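Local structure of transcriptional regulator, TetR family (Legionella pneumophila subsp. pneumophila str. Philadelphia 1, 3ON4) at residues Ser9-Arg14 / Ile40-Ala45; Tyr49-Lys54 / Gly58-Ser63; Lys157-Leu162 / Arg183-Gln188; Glu86-Phe91 / Lys139-Thr144. The protein probably binds DNA through an N-terminal helix-turn-helix and regulates transcription as a TetR-family dimer. One frame throughout, in Å; residues are numbered along the deposited sequence.

Contact 1 (Ser9-Arg14 / Ile40-Ala45); sequences SNTKER and INIKTA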
loop_
_atom_site.group_PDB
_atom_site.type_symbol
_atom_site.label_atom_id
_atom_site.label_comp_id
_atom_site.label_asym_id
_atom_site.label_seq_id
_atom_site.Cartn_x
_atom_site.Cartn_y
_atom_site.Cartn_z
ATOM N N SER A 9 -17.398 0.115 27.188
ATOM C CA SER A 9 -17.170 1.058 26.102
ATOM C C SER A 9 -18.480 1.760 25.758
ATOM O O SER A 9 -19.512 1.092 25.546
ATOM C CB SER A 9 -16.649 0.367 24.839
ATOM O OG SER A 9 -15.386 -0.207 25.052
ATOM N N ASN A 10 -18.426 3.078 25.669
ATOM C CA ASN A 10 -19.585 3.860 25.236
ATOM C C ASN A 10 -19.831 3.712 23.725
ATOM O O ASN A 10 -19.021 3.113 23.003
ATOM C CB ASN A 10 -19.509 5.328 25.705
ATOM C CG ASN A 10 -18.379 6.145 25.060
ATOM O OD1 ASN A 10 -17.970 5.926 23.911
ATOM N ND2 ASN A 10 -17.886 7.125 25.813
ATOM N N THR A 11 -20.962 4.226 23.262
ATOM C CA THR A 11 -21.372 4.017 21.882
ATOM C C THR A 11 -20.337 4.571 20.890
ATOM O O THR A 11 -19.974 3.882 19.934
ATOM C CB THR A 11 -22.764 4.608 21.610
ATOM O OG1 THR A 11 -23.690 4.043 22.547
ATOM C CG2 THR A 11 -23.206 4.277 20.177
ATOM N N LYS A 12 -19.846 5.765 21.164
ATOM C CA LYS A 12 -18.841 6.423 20.324
ATOM C C LYS A 12 -17.584 5.563 20.186
ATOM O O LYS A 12 -17.079 5.365 19.073
ATOM C CB LYS A 12 -18.467 7.779 20.884
ATOM C CG LYS A 12 -17.731 8.681 19.914
ATOM C CD LYS A 12 -17.593 10.095 20.461
ATOM C CE LYS A 12 -16.919 10.991 19.440
ATOM N NZ LYS A 12 -16.820 12.394 19.893
ATOM N N GLU A 13 -17.097 5.063 21.314
ATOM C CA GLU A 13 -15.890 4.248 21.314
ATOM C C GLU A 13 -16.103 2.942 20.562
ATOM O O GLU A 13 -15.229 2.507 19.819
ATOM C CB GLU A 13 -15.362 3.971 22.733
ATOM C CG GLU A 13 -14.278 2.865 22.706
ATOM C CD GLU A 13 -13.307 2.904 23.863
ATOM O OE1 GLU A 13 -13.665 3.435 24.932
ATOM O OE2 GLU A 13 -12.182 2.376 23.690
ATOM N N ARG A 14 -17.260 2.313 20.725
ATOM C CA ARG A 14 -17.492 1.049 20.016
ATOM C C ARG A 14 -17.590 1.283 18.505
ATOM O O ARG A 14 -17.157 0.435 17.699
ATOM C CB ARG A 14 -18.716 0.316 20.567
ATOM C CG ARG A 14 -18.564 -0.134 22.005
ATOM C CD ARG A 14 -19.458 -1.329 22.349
ATOM N NE ARG A 14 -20.814 -1.216 21.818
ATOM C CZ ARG A 14 -21.674 -2.228 21.679
ATOM N NH1 ARG A 14 -22.879 -1.986 21.196
ATOM N NH2 ARG A 14 -21.342 -3.478 22.015
ATOM N N ILE A 40 -22.458 -4.240 15.498
ATOM C CA ILE A 40 -22.565 -4.027 16.944
ATOM C C ILE A 40 -24.004 -3.783 17.418
ATOM O O ILE A 40 -24.240 -3.406 18.576
ATOM C CB ILE A 40 -21.588 -2.922 17.428
ATOM C CG1 ILE A 40 -21.890 -1.563 16.781
ATOM C CG2 ILE A 40 -20.130 -3.350 17.128
ATOM C CD1 ILE A 40 -21.178 -0.364 17.452
ATOM N N ASN A 41 -24.961 -4.021 16.523
ATOM C CA ASN A 41 -26.379 -3.989 16.840
ATOM C C ASN A 41 -26.847 -2.679 17.484
ATOM O O ASN A 41 -27.461 -2.690 18.540
ATOM C CB ASN A 41 -26.763 -5.215 17.695
ATOM C CG ASN A 41 -26.592 -6.527 16.941
ATOM O OD1 ASN A 41 -26.629 -6.556 15.694
ATOM N ND2 ASN A 41 -26.423 -7.635 17.686
ATOM N N ILE A 42 -26.542 -1.564 16.822
ATOM C CA ILE A 42 -27.096 -0.232 17.153
ATOM C C ILE A 42 -27.814 0.316 15.917
ATOM O O ILE A 42 -27.663 -0.209 14.821
ATOM C CB ILE A 42 -25.989 0.780 17.636
ATOM C CG1 ILE A 42 -24.976 1.046 16.513
ATOM C CG2 ILE A 42 -25.318 0.253 18.925
ATOM C CD1 ILE A 42 -23.847 2.016 16.843
ATOM N N LYS A 43 -28.622 1.359 16.098
ATOM C CA LYS A 43 -29.340 1.977 14.974
ATOM C C LYS A 43 -28.361 2.766 14.120
ATOM O O LYS A 43 -27.452 3.396 14.662
ATOM C CB LYS A 43 -30.446 2.882 15.494
ATOM C CG LYS A 43 -31.502 2.146 16.326
ATOM C CD LYS A 43 -32.500 3.097 16.998
ATOM C CE LYS A 43 -33.347 2.357 18.026
ATOM N NZ LYS A 43 -34.372 3.219 18.668
ATOM N N THR A 44 -28.524 2.715 12.791
ATOM C CA THR A 44 -27.657 3.474 11.874
ATOM C C THR A 44 -27.755 4.949 12.241
ATOM O O THR A 44 -26.793 5.697 12.116
ATOM C CB THR A 44 -28.038 3.239 10.381
ATOM O OG1 THR A 44 -27.945 1.836 10.082
ATOM C CG2 THR A 44 -27.117 4.016 9.426
ATOM N N ALA A 45 -28.920 5.355 12.737
ATOM C CA ALA A 45 -29.150 6.737 13.157
ATOM C C ALA A 45 -28.286 7.156 14.359
ATOM O O ALA A 45 -27.973 8.344 14.500
ATOM C CB ALA A 45 -30.647 6.962 13.457
HETATM O O HOH W 1 -24.818 -3.933 21.271
#
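I40 and I42 form the packed side of this contact: I40 CD1 packs against R14 CB at 4.0 Å, and I42 CD1 meets T11 CG2 at 4.1 Å, the two side chains running antiparallel alongside each other. The guanidinium of R14 makes the looser, solvent side. A bend at chi3 (-43°) turns the end of R14 over the C-terminal end of helix 33-40, where I40 CB lies 4.1 Å above one face of the guanidinium, displaced toward its rim, and I42 CG2 comes to 4.0 Å from NH1 near the edge. In the conformer described, one of two modelled for R14, a water in the guanidinium plane accepts from R14 NH1 at 2.7 Å and donates to I40 O at 2.8 Å, bridging the arginine to the carbonyl just before N41, which has positive phi. None of the four touching residues is fully buried. I40, at the end of helix 33-40, and I42, in the turn that follows, lie in the predicted helix-turn-helix; I40 packs on V18 and I42 on I15 of helix 11-26, while I42 touches I47 and T11 touches H50 on helix 44-50.

Contact 2 (Tyr49-Lys54 / Gly58-Ser63); sequences YHFPSK and GVAVIS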
loop_
_atom_site.group_PDB
_atom_site.type_symbol
_atom_site.label_atom_id
_atom_site.label_comp_id
_atom_site.label_asym_id
_atom_site.label_seq_id
_atom_site.Cartn_x
_atom_site.Cartn_y
_atom_site.Cartn_z
ATOM N N TYR A 49 -25.544 10.275 14.509
ATOM C CA TYR A 49 -25.624 11.128 15.683
ATOM C C TYR A 49 -24.246 11.649 16.106
ATOM O O TYR A 49 -24.036 12.850 16.244
ATOM C CB TYR A 49 -26.254 10.330 16.822
ATOM C CG TYR A 49 -26.565 11.151 18.023
ATOM C CD1 TYR A 49 -25.600 11.383 18.988
ATOM C CD2 TYR A 49 -27.823 11.704 18.195
ATOM C CE1 TYR A 49 -25.867 12.140 20.087
ATOM C CE2 TYR A 49 -28.114 12.478 19.304
ATOM C CZ TYR A 49 -27.129 12.690 20.240
ATOM O OH TYR A 49 -27.408 13.433 21.337
ATOM N N HIS A 50 -23.314 10.731 16.307
ATOM C CA HIS A 50 -21.945 11.070 16.688
ATOM C C HIS A 50 -21.102 11.527 15.497
ATOM O O HIS A 50 -20.207 12.328 15.664
ATOM C CB HIS A 50 -21.262 9.862 17.350
ATOM C CG HIS A 50 -21.875 9.462 18.660
ATOM N ND1 HIS A 50 -21.625 10.138 19.837
ATOM C CD2 HIS A 50 -22.729 8.459 18.975
ATOM C CE1 HIS A 50 -22.296 9.563 20.819
ATOM N NE2 HIS A 50 -22.979 8.547 20.322
ATOM N N PHE A 51 -21.407 11.015 14.300
ATOM C CA PHE A 51 -20.620 11.292 13.104
ATOM C C PHE A 51 -21.571 11.612 11.964
ATOM O O PHE A 51 -21.991 10.711 11.239
ATOM C CB PHE A 51 -19.734 10.074 12.783
ATOM C CG PHE A 51 -18.894 9.637 13.940
ATOM C CD1 PHE A 51 -17.800 10.379 14.329
ATOM C CD2 PHE A 51 -19.235 8.516 14.690
ATOM C CE1 PHE A 51 -17.022 9.997 15.405
ATOM C CE2 PHE A 51 -18.457 8.136 15.773
ATOM C CZ PHE A 51 -17.344 8.884 16.123
ATOM N N PRO A 52 -21.949 12.906 11.805
ATOM C CA PRO A 52 -22.989 13.261 10.834
ATOM C C PRO A 52 -22.689 12.788 9.416
ATOM O O PRO A 52 -23.605 12.419 8.675
ATOM C CB PRO A 52 -23.052 14.796 10.919
ATOM C CG PRO A 52 -22.586 15.112 12.274
ATOM C CD PRO A 52 -21.593 14.037 12.670
ATOM N N SER A 53 -21.411 12.782 9.045
ATOM C CA SER A 53 -21.001 12.313 7.738
ATOM C C SER A 53 -19.979 11.208 7.896
ATOM O O SER A 53 -19.304 11.118 8.912
ATOM C CB SER A 53 -20.419 13.469 6.927
ATOM O OG SER A 53 -19.167 13.856 7.451
ATOM N N LYS A 54 -19.846 10.375 6.882
ATOM C CA LYS A 54 -18.767 9.381 6.892
ATOM C C LYS A 54 -17.418 10.061 7.109
ATOM O O LYS A 54 -16.576 9.522 7.831
ATOM C CB LYS A 54 -18.752 8.586 5.601
ATOM C CG LYS A 54 -17.894 7.339 5.608
ATOM C CD LYS A 54 -18.038 6.636 4.277
ATOM C CE LYS A 54 -17.221 5.398 4.208
ATOM N NZ LYS A 54 -17.387 4.647 2.918
ATOM N N GLY A 58 -14.238 9.115 9.524
ATOM C CA GLY A 58 -12.893 8.903 9.007
ATOM C C GLY A 58 -11.838 9.734 9.757
ATOM O O GLY A 58 -10.806 9.215 10.173
ATOM N N VAL A 59 -12.093 11.025 9.919
ATOM C CA VAL A 59 -11.182 11.932 10.624
ATOM C C VAL A 59 -10.944 11.459 12.059
ATOM O O VAL A 59 -9.804 11.402 12.544
ATOM C CB VAL A 59 -11.740 13.372 10.618
ATOM C CG1 VAL A 59 -11.031 14.277 11.649
ATOM C CG2 VAL A 59 -11.651 13.971 9.215
ATOM N N ALA A 60 -12.032 11.128 12.734
ATOM C CA ALA A 60 -11.977 10.715 14.126
ATOM C C ALA A 60 -11.240 9.360 14.309
ATOM O O ALA A 60 -10.458 9.202 15.250
ATOM C CB ALA A 60 -13.418 10.666 14.729
ATOM N N VAL A 61 -11.453 8.409 13.398
ATOM C CA VAL A 61 -10.775 7.114 13.457
ATOM C C VAL A 61 -9.254 7.303 13.300
ATOM O O VAL A 61 -8.472 6.758 14.076
ATOM C CB VAL A 61 -11.283 6.144 12.354
ATOM C CG1 VAL A 61 -10.367 4.903 12.256
ATOM C CG2 VAL A 61 -12.730 5.737 12.646
ATOM N N ILE A 62 -8.834 8.098 12.324
ATOM C CA ILE A 62 -7.389 8.252 12.099
ATOM C C ILE A 62 -6.775 9.006 13.276
ATOM O O ILE A 62 -5.708 8.645 13.745
ATOM C CB ILE A 62 -7.019 8.965 10.802
ATOM C CG1 ILE A 62 -7.598 8.259 9.595
ATOM C CG2 ILE A 62 -5.468 9.004 10.656
ATOM C CD1 ILE A 62 -7.681 9.155 8.327
ATOM N N SER A 63 -7.461 10.039 13.761
ATOM C CA SER A 63 -6.961 10.813 14.883
ATOM C C SER A 63 -6.761 9.944 16.151
ATOM O O SER A 63 -5.711 10.014 16.806
ATOM C CB SER A 63 -7.884 12.013 15.156
ATOM O OG SER A 63 -7.395 12.808 16.218
#
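With chi1 at -53°, F51 sets its CG beside the backbone N and opposite the carbonyl carbon, and chi2 of -73° turns the ring so that CE1 reaches the CB of A60 at 3.7 Å. The methyl approaches the ring obliquely. Within 49-54, H50 CB lies 3.5 Å above one face of the F51 ring, offset toward the rim. The second link is backbone only: G58 N donates to K54 O at 2.9 Å with an N-H...O angle of 167°, an i to i+4 bond in the first turn of helix 54-77. S53 is the N-cap of that helix, its OG capping a backbone N of the first turn, while D56 OD2 accepts from S53 N. The CB of K54 points away from 58-63; the chain is extended throughout, and NZ donates to the carbonyls of Y28 and F31 and makes cation-pi contacts with both rings. F51, which also packs on K12 and I15 of helix 11-26, is the first residue past helix 44-50, the recognition helix by analogy with other TetR proteins. A buried aromatic thus packs the end of that helix on A60 through an apolar contact, while the directional bonding stays in the backbone and the lysine's charge is directed to another part of the domain.

Contact 3 (Lys157-Leu162 / Arg183-Gln188); sequences KQIISL and RHFIDQ
Helices 149-173 and 177-189, the last two of the chain, pack here side by side and nearly antiparallel, their local axes 10.6 Å apart at an angle of 162°. F185 is the central side chain. Its CG stands anti to the backbone N (chi1 172°), which sends the ring across the groove between the helices toward Q158, I159 and L162. Near the root of the phenylalanine, L162 CD2 lies 3.3 Å from F185 CB and 3.5 Å from CG, a snug fit at an oblique angle. Farther out, I159 CG1 meets F185 CE2 at 3.9 Å, in the plane of the ring. At the far end CZ faces Q158 OE1 at 3.6 Å, again at the ring edge, with amide and ring planes perpendicular. In TetR-family regulators a pair of helices at the C-terminal end commonly forms the dimer interface, and these two do meet the second subunit: Q158 NE2 donates to G181 O of that subunit, Q158 packs on its F185, and K157 NZ forms a salt bridge with its D175. The same glutamine therefore touches F185 of both chains. On helix 177-189, R183 NE forms a salt bridge with D187 OD1 at 3.0 Å, one helical turn on. On helix 149-173, S161 OG donates at 2.7 Å to K157 O, which also accepts from S161 N, from the opposite face of its plane.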
loop_
_atom_site.group_PDB
_atom_site.type_symbol
_atom_site.label_atom_id
_atom_site.label_comp_id
_atom_site.label_asym_id
_atom_site.label_seq_id
_atom_site.Cartn_x
_atom_site.Cartn_y
_atom_site.Cartn_z
ATOM N N LYS A 157 12.555 6.685 6.237
ATOM C CA LYS A 157 11.640 6.537 5.097
ATOM C C LYS A 157 11.721 5.166 4.422
ATOM O O LYS A 157 10.702 4.658 3.980
ATOM C CB LYS A 157 11.831 7.679 4.097
ATOM C CG LYS A 157 11.383 9.033 4.711
ATOM C CD LYS A 157 11.591 10.203 3.817
ATOM C CE LYS A 157 11.064 11.471 4.498
ATOM N NZ LYS A 157 11.507 12.734 3.863
ATOM N N GLN A 158 12.906 4.551 4.375
ATOM C CA GLN A 158 13.021 3.197 3.837
ATOM C C GLN A 158 12.285 2.205 4.725
ATOM O O GLN A 158 11.578 1.290 4.254
ATOM C CB GLN A 158 14.491 2.774 3.709
ATOM C CG GLN A 158 15.228 3.353 2.527
ATOM C CD GLN A 158 16.683 2.910 2.543
ATOM O OE1 GLN A 158 17.320 2.962 3.591
ATOM N NE2 GLN A 158 17.200 2.454 1.408
ATOM N N ILE A 159 12.446 2.390 6.034
ATOM C CA ILE A 159 11.864 1.478 6.971
ATOM C C ILE A 159 10.344 1.515 6.861
ATOM O O ILE A 159 9.721 0.461 6.769
ATOM C CB ILE A 159 12.276 1.769 8.426
ATOM C CG1 ILE A 159 13.738 1.391 8.659
ATOM C CG2 ILE A 159 11.395 0.966 9.412
ATOM C CD1 ILE A 159 14.280 1.969 9.972
ATOM N N ILE A 160 9.740 2.704 6.870
ATOM C CA ILE A 160 8.270 2.771 6.836
ATOM C C ILE A 160 7.749 2.315 5.476
ATOM O O ILE A 160 6.685 1.706 5.409
ATOM C CB ILE A 160 7.682 4.164 7.289
ATOM C CG1 ILE A 160 6.141 4.104 7.489
ATOM C CG2 ILE A 160 8.044 5.258 6.338
ATOM C CD1 ILE A 160 5.592 2.908 8.321
ATOM N N SER A 161 8.488 2.593 4.404
ATOM C CA SER A 161 8.107 2.092 3.078
ATOM C C SER A 161 8.091 0.564 3.077
ATOM O O SER A 161 7.148 -0.066 2.570
ATOM C CB SER A 161 9.065 2.603 2.003
ATOM O OG SER A 161 9.061 4.022 1.976
ATOM N N LEU A 162 9.121 -0.038 3.671
ATOM C CA LEU A 162 9.239 -1.479 3.668
ATOM C C LEU A 162 8.153 -2.101 4.540
ATOM O O LEU A 162 7.586 -3.116 4.172
ATOM C CB LEU A 162 10.617 -1.907 4.146
ATOM C CG LEU A 162 11.067 -3.344 3.981
ATOM C CD1 LEU A 162 10.782 -3.914 2.566
ATOM C CD2 LEU A 162 12.560 -3.400 4.283
ATOM N N ARG A 183 12.082 -7.317 8.855
ATOM C CA ARG A 183 12.973 -7.553 9.989
ATOM C C ARG A 183 14.419 -7.760 9.559
ATOM O O ARG A 183 15.310 -7.209 10.182
ATOM C CB ARG A 183 12.482 -8.726 10.825
ATOM C CG ARG A 183 13.297 -9.024 12.070
ATOM C CD ARG A 183 13.485 -7.837 13.015
ATOM N NE ARG A 183 14.287 -8.271 14.155
ATOM C CZ ARG A 183 13.818 -8.667 15.340
ATOM N NH1 ARG A 183 12.520 -8.653 15.628
ATOM N NH2 ARG A 183 14.676 -9.069 16.265
ATOM N N HIS A 184 14.653 -8.545 8.507
ATOM C CA HIS A 184 16.001 -8.735 7.965
ATOM C C HIS A 184 16.640 -7.400 7.575
ATOM O O HIS A 184 17.798 -7.167 7.865
ATOM C CB HIS A 184 16.000 -9.637 6.719
ATOM C CG HIS A 184 15.720 -11.085 6.997
ATOM N ND1 HIS A 184 16.253 -11.756 8.079
ATOM C CD2 HIS A 184 14.990 -11.999 6.312
ATOM C CE1 HIS A 184 15.847 -13.016 8.059
ATOM N NE2 HIS A 184 15.081 -13.189 6.997
ATOM N N PHE A 185 15.889 -6.530 6.898
ATOM C CA PHE A 185 16.422 -5.223 6.516
ATOM C C PHE A 185 16.860 -4.426 7.750
ATOM O O PHE A 185 17.939 -3.819 7.773
ATOM C CB PHE A 185 15.396 -4.418 5.716
ATOM C CG PHE A 185 15.813 -2.987 5.446
ATOM C CD1 PHE A 185 16.611 -2.679 4.363
ATOM C CD2 PHE A 185 15.383 -1.953 6.267
ATOM C CE1 PHE A 185 17.004 -1.364 4.108
ATOM C CE2 PHE A 185 15.742 -0.640 6.004
ATOM C CZ PHE A 185 16.563 -0.347 4.925
ATOM N N ILE A 186 16.022 -4.442 8.773
ATOM C CA ILE A 186 16.304 -3.719 10.020
ATOM C C ILE A 186 17.604 -4.262 10.646
ATOM O O ILE A 186 18.543 -3.501 10.947
ATOM C CB ILE A 186 15.103 -3.825 11.011
ATOM C CG1 ILE A 186 13.879 -3.078 10.481
ATOM C CG2 ILE A 186 15.475 -3.292 12.389
ATOM C CD1 ILE A 186 12.535 -3.399 11.221
ATOM N N ASP A 187 17.648 -5.584 10.800
ATOM C CA ASP A 187 18.748 -6.266 11.457
ATOM C C ASP A 187 20.053 -6.095 10.707
ATOM O O ASP A 187 21.109 -6.032 11.326
ATOM C CB ASP A 187 18.451 -7.766 11.587
ATOM C CG ASP A 187 17.312 -8.068 12.541
ATOM O OD1 ASP A 187 16.865 -7.134 13.260
ATOM O OD2 ASP A 187 16.876 -9.252 12.581
ATOM N N GLN A 188 19.995 -6.070 9.377
ATOM C CA GLN A 188 21.223 -5.975 8.581
ATOM C C GLN A 188 21.692 -4.529 8.375
ATOM O O GLN A 188 22.884 -4.295 8.160
ATOM C CB GLN A 188 21.081 -6.707 7.239
ATOM C CG GLN A 188 20.813 -8.228 7.363
ATOM C CD GLN A 188 21.904 -8.979 8.119
ATOM O OE1 GLN A 188 23.077 -8.946 7.738
ATOM N NE2 GLN A 188 21.521 -9.665 9.196
#

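Contact 4 (Glu86-Phe91 / Lys139-Thr144); sequences EKIQKF and KGVLET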
loop_
_atom_site.group_PDB
_atom_site.type_symbol
_atom_site.label_atom_id
_atom_site.label_comp_id
_atom_site.label_asym_id
_atom_site.label_seq_id
_atom_site.Cartn_x
_atom_site.Cartn_y
_atom_site.Cartn_z
ATOM N N GLU A 86 16.968 -2.044 19.001
ATOM C CA GLU A 86 15.878 -2.757 19.666
ATOM C C GLU A 86 14.581 -1.940 19.622
ATOM O O GLU A 86 13.503 -2.511 19.525
ATOM C CB GLU A 86 16.259 -3.100 21.110
ATOM C CG GLU A 86 17.277 -4.257 21.253
ATOM C CD GLU A 86 17.798 -4.445 22.670
ATOM O OE1 GLU A 86 17.956 -3.457 23.424
ATOM O OE2 GLU A 86 18.093 -5.597 23.036
ATOM N N LYS A 87 14.683 -0.615 19.689
ATOM C CA LYS A 87 13.486 0.253 19.604
ATOM C C LYS A 87 12.794 0.130 18.230
ATOM O O LYS A 87 11.559 0.061 18.132
ATOM C CB LYS A 87 13.850 1.711 19.909
ATOM C CG LYS A 87 14.256 1.957 21.367
ATOM C CD LYS A 87 14.689 3.396 21.607
ATOM C CE LYS A 87 15.087 3.604 23.062
ATOM N NZ LYS A 87 15.891 4.838 23.277
ATOM N N ILE A 88 13.604 0.087 17.175
ATOM C CA ILE A 88 13.092 -0.116 15.830
ATOM C C ILE A 88 12.480 -1.514 15.730
ATOM O O ILE A 88 11.402 -1.669 15.172
ATOM C CB ILE A 88 14.190 0.029 14.739
ATOM C CG1 ILE A 88 14.872 1.424 14.765
ATOM C CG2 ILE A 88 13.587 -0.286 13.366
ATOM C CD1 ILE A 88 13.901 2.580 14.839
ATOM N N GLN A 89 13.158 -2.535 16.259
ATOM C CA GLN A 89 12.598 -3.903 16.239
ATOM C C GLN A 89 11.244 -3.968 16.966
ATOM O O GLN A 89 10.282 -4.597 16.489
ATOM C CB GLN A 89 13.599 -4.923 16.839
ATOM C CG GLN A 89 14.876 -5.125 15.993
ATOM C CD GLN A 89 15.975 -5.916 16.705
ATOM O OE1 GLN A 89 16.106 -5.875 17.935
ATOM N NE2 GLN A 89 16.793 -6.616 15.924
ATOM N N LYS A 90 11.148 -3.298 18.110
ATOM C CA LYS A 90 9.905 -3.310 18.889
ATOM C C LYS A 90 8.807 -2.486 18.223
ATOM O O LYS A 90 7.620 -2.811 18.346
ATOM C CB LYS A 90 10.141 -2.817 20.327
ATOM C CG LYS A 90 11.013 -3.714 21.169
ATOM C CD LYS A 90 10.398 -5.085 21.494
ATOM C CE LYS A 90 11.383 -5.910 22.329
ATOM N NZ LYS A 90 10.963 -7.327 22.621
ATOM N N PHE A 91 9.199 -1.425 17.519
ATOM C CA PHE A 91 8.265 -0.671 16.684
ATOM C C PHE A 91 7.605 -1.603 15.674
ATOM O O PHE A 91 6.377 -1.609 15.546
ATOM C CB PHE A 91 8.984 0.487 15.984
ATOM C CG PHE A 91 8.349 0.915 14.700
ATOM C CD1 PHE A 91 7.286 1.804 14.696
ATOM C CD2 PHE A 91 8.832 0.446 13.491
ATOM C CE1 PHE A 91 6.714 2.201 13.504
ATOM C CE2 PHE A 91 8.265 0.847 12.302
ATOM C CZ PHE A 91 7.218 1.710 12.300
ATOM N N LYS A 139 13.260 8.694 12.772
ATOM C CA LYS A 139 14.410 9.587 12.583
ATOM C C LYS A 139 15.081 9.919 13.906
ATOM O O LYS A 139 16.315 9.859 14.033
ATOM C CB LYS A 139 13.974 10.893 11.912
ATOM C CG LYS A 139 15.075 11.962 11.767
ATOM C CD LYS A 139 14.396 13.290 11.435
ATOM C CE LYS A 139 15.354 14.421 11.318
ATOM N NZ LYS A 139 14.737 15.692 11.819
ATOM N N GLY A 140 14.270 10.274 14.896
ATOM C CA GLY A 140 14.799 10.588 16.240
ATOM C C GLY A 140 15.537 9.433 16.909
ATOM O O GLY A 140 16.612 9.630 17.498
ATOM N N VAL A 141 14.965 8.238 16.841
ATOM C CA VAL A 141 15.595 7.038 17.403
ATOM C C VAL A 141 16.940 6.802 16.707
ATOM O O VAL A 141 17.964 6.542 17.349
ATOM C CB VAL A 141 14.665 5.787 17.243
ATOM C CG1 VAL A 141 15.412 4.522 17.589
ATOM C CG2 VAL A 141 13.421 5.907 18.137
ATOM N N LEU A 142 16.932 6.923 15.383
ATOM C CA LEU A 142 18.129 6.696 14.576
ATOM C C LEU A 142 19.219 7.725 14.823
ATOM O O LEU A 142 20.407 7.396 14.775
ATOM C CB LEU A 142 17.767 6.643 13.080
ATOM C CG LEU A 142 16.941 5.447 12.601
ATOM C CD1 LEU A 142 16.450 5.714 11.173
ATOM C CD2 LEU A 142 17.727 4.145 12.654
ATOM N N GLU A 143 18.829 8.964 15.106
ATOM C CA GLU A 143 19.794 9.997 15.501
ATOM C C GLU A 143 20.470 9.675 16.830
ATOM O O GLU A 143 21.668 9.944 16.993
ATOM C CB GLU A 143 19.137 11.374 15.558
ATOM C CG GLU A 143 18.836 11.939 14.186
ATOM C CD GLU A 143 18.043 13.231 14.226
ATOM O OE1 GLU A 143 17.312 13.477 15.216
ATOM O OE2 GLU A 143 18.160 14.013 13.258
ATOM N N THR A 144 19.734 9.061 17.761
ATOM C CA THR A 144 20.343 8.573 19.016
ATOM C C THR A 144 21.326 7.429 18.763
ATOM O O THR A 144 22.189 7.154 19.588
ATOM C CB THR A 144 19.313 8.104 20.071
ATOM O OG1 THR A 144 18.669 6.898 19.632
ATOM C CG2 THR A 144 18.284 9.208 20.358
#
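I88 reaches across to V141 and L142 with the far end of its side chain. CB itself is not aimed at 139-144; from it CG1 leaves anti to the carbonyl carbon (chi1 -59°) and makes a distant 4.5 Å approach to L142 CD2. A second turn at chi2 (-47°) brings CD1 to V141, 3.7 Å from its CG1 and 4.1 Å from its CB, the two side chains running past one another in opposite directions. CG2, the other branch, packs instead on I186 of helix 177-189. V141 CG1, anti to the backbone N, is shared: it also meets K87 CB at 4.0 Å. Beyond that carbon K87 extends fully, its NZ making a weak hydrogen bond to S77 O. The contact is wholly apolar, with no hydrogen bond between the two segments, whose local axes approach to 10.4 Å and run nearly antiparallel at 155°. I88, V141 and L142 are buried, so the join belongs to the core of the helical C-terminal domain, to which the ligand pocket of TetR regulators usually belongs. Helix 84-98 packs here against both helix 121-144 and helix 177-189: I88 also packs on L138, Q89 touches R183, and L142 continues onto S152 of helix 149-173, with I190 beside both I88 and L142.

The four contacts form two groups on opposite sides of the chain's centre. Contacts 1 and 2, with centres 13 Å apart, share helix 44-50 in the predicted DNA-binding part and touch directly, K12 CG lying 3.8 Å from F51 CZ. Contacts 3 and 4, centres 11 Å apart, meet in the C-terminal domain, where Q89 NE2 and D187 OD1 are probably hydrogen-bonded at 2.7 Å. Between the groups the centres lie 32 to 38 Å apart; helix 54-77, used by contact 2, leads on to helix 84-98 of contact 4. Contact 3 alone involves the second subunit. The bound sodium ion, at S114 and D115, is about 11 Å from the K54 side chain of contact 2.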